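Local coordinates for protein formiminotetrahydrofolate cyclodeaminase (Thermotoga maritima, PDB 1O5H) that probably catalyses the cyclodeamination of 5-formiminotetrahydrofolate, releasing ammonia and forming 5,10-methenyltetrahydrofolate, at residues 113-118 with 173-178. Residues are numbered along the deposited sequence; the frame is centred on the assembly and turned at random.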
# COMPACT_ATOMS: atom_id res chain seq x y z
N ALA A 113 12.66 15.29 -20.63
CA ALA A 113 12.67 14.02 -19.93
C ALA A 113 11.95 14.20 -18.62
O ALA A 113 11.10 13.39 -18.25
CB ALA A 113 14.07 13.57 -19.68
N LEU A 114 12.29 15.29 -17.93
CA LEU A 114 11.62 15.65 -16.70
C LEU A 114 10.09 15.68 -16.85
O LEU A 114 9.38 15.21 -15.96
CB LEU A 114 12.15 16.99 -16.20
CG LEU A 114 13.53 17.00 -15.54
CD1 LEU A 114 14.04 18.42 -15.57
CD2 LEU A 114 13.44 16.48 -14.10
N LYS A 115 9.59 16.18 -17.99
CA LYS A 115 8.15 16.24 -18.25
C LYS A 115 7.57 14.85 -18.33
O LYS A 115 6.57 14.54 -17.69
CB LYS A 115 7.83 17.00 -19.53
CG LYS A 115 7.87 18.52 -19.39
CD LYS A 115 7.61 19.21 -20.72
CE LYS A 115 8.19 20.62 -20.76
NZ LYS A 115 7.30 21.44 -21.61
N GLU A 116 8.20 14.00 -19.14
CA GLU A 116 7.72 12.64 -19.30
C GLU A 116 7.70 11.98 -17.95
O GLU A 116 6.71 11.36 -17.58
CB GLU A 116 8.59 11.85 -20.26
CG GLU A 116 8.32 12.17 -21.72
CD GLU A 116 9.22 11.42 -22.67
OE1 GLU A 116 10.04 10.60 -22.20
OE2 GLU A 116 9.12 11.65 -23.89
N ALA A 117 8.80 12.12 -17.20
CA ALA A 117 8.90 11.49 -15.89
C ALA A 117 7.78 11.93 -14.95
O ALA A 117 7.18 11.12 -14.27
CB ALA A 117 10.23 11.78 -15.29
N ALA A 118 7.49 13.22 -14.93
CA ALA A 118 6.44 13.72 -14.09
C ALA A 118 5.08 13.14 -14.48
O ALA A 118 4.20 13.02 -13.65
CB ALA A 118 6.44 15.21 -14.15
N LYS A 173 9.15 20.37 -9.69
CA LYS A 173 10.01 21.44 -9.17
C LYS A 173 11.27 21.64 -9.99
O LYS A 173 11.89 22.70 -9.94
CB LYS A 173 10.34 21.23 -7.70
CG LYS A 173 11.29 20.09 -7.41
CD LYS A 173 11.58 20.00 -5.92
CE LYS A 173 12.34 18.71 -5.62
NZ LYS A 173 13.13 18.78 -4.36
N GLU A 174 11.64 20.63 -10.76
CA GLU A 174 12.78 20.74 -11.67
C GLU A 174 12.47 21.31 -13.07
O GLU A 174 13.38 21.64 -13.82
CB GLU A 174 13.43 19.37 -11.81
CG GLU A 174 13.92 18.79 -10.49
CD GLU A 174 14.83 19.74 -9.71
OE1 GLU A 174 15.56 20.55 -10.34
OE2 GLU A 174 14.80 19.68 -8.45
N ILE A 175 11.18 21.39 -13.41
CA ILE A 175 10.74 21.80 -14.76
C ILE A 175 10.53 23.31 -14.83
O ILE A 175 9.77 23.90 -14.04
CB ILE A 175 9.47 20.99 -15.16
CG1 ILE A 175 9.84 19.53 -15.40
CG2 ILE A 175 8.78 21.55 -16.41
CD1 ILE A 175 8.69 18.58 -15.47
N SER A 176 11.21 23.93 -15.78
CA SER A 176 11.26 25.39 -15.87
C SER A 176 10.07 25.96 -16.63
O SER A 176 9.69 27.11 -16.41
CB SER A 176 12.59 25.87 -16.48
OG SER A 176 12.80 25.29 -17.76
N ASP A 177 9.48 25.15 -17.51
CA ASP A 177 8.27 25.54 -18.24
C ASP A 177 7.12 25.83 -17.28
O ASP A 177 6.46 24.90 -16.81
CB ASP A 177 7.91 24.41 -19.20
CG ASP A 177 6.59 24.64 -19.92
OD1 ASP A 177 5.76 25.49 -19.52
OD2 ASP A 177 6.29 23.95 -20.92
N GLU A 178 6.86 27.10 -16.98
CA GLU A 178 5.82 27.44 -16.01
C GLU A 178 4.44 26.86 -16.35
O GLU A 178 3.82 26.24 -15.48
CB GLU A 178 5.71 28.96 -15.74
CG GLU A 178 5.31 29.29 -14.30
CD GLU A 178 4.31 30.44 -14.17
OE1 GLU A 178 4.65 31.58 -14.57
OE2 GLU A 178 3.18 30.20 -13.65
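Lys115 reaches from its helix to Asp177 in the loop and forms a salt bridge with it. Its CB leaves the helix alongside the other segment, and the rest of the chain swings closer. CG then passes 4.0 Å from Ile175 CD1, and the two side chains cross at about a right angle. CE comes within 3.8 Å of Asp177 OD2 and lies near Asp177 CB. The chain bends at its last torsion (chi4 -147°), and NZ ends 2.8 Å from Asp177 OD2. It meets that oxygen on the anti side, 19° out of the carboxylate plane.

The other carboxylate oxygen, OD1, accepts a bond from the backbone N of Phe180. Asp177 is thus the N-cap of helix 178-206, and its carboxylate serves both the helix start and the lysine. Segment 173-178 runs from the end of helix 147-172 into the start of helix 178-206 in this all-helical fold, and the contact ties it to helix 107-141. With an alanine at Lys115, Asp177 OD2 would probably lose its charged mate, and Ile175 CD1 the cover of the lysine CG.

Ile175 is the apolar centre of the contact. Its CG1 sits 3.5 Å from Leu114 CB. Its CD1 lies over the helix backbone, 3.5 Å from Leu114 O, and also reaches Ala118 CB at 4.3 Å. The tip of Leu114 turns to Glu174, with Leu114 CD2 3.7 Å from Glu174 CB. Phe180 also touches both Lys115 and Ile175.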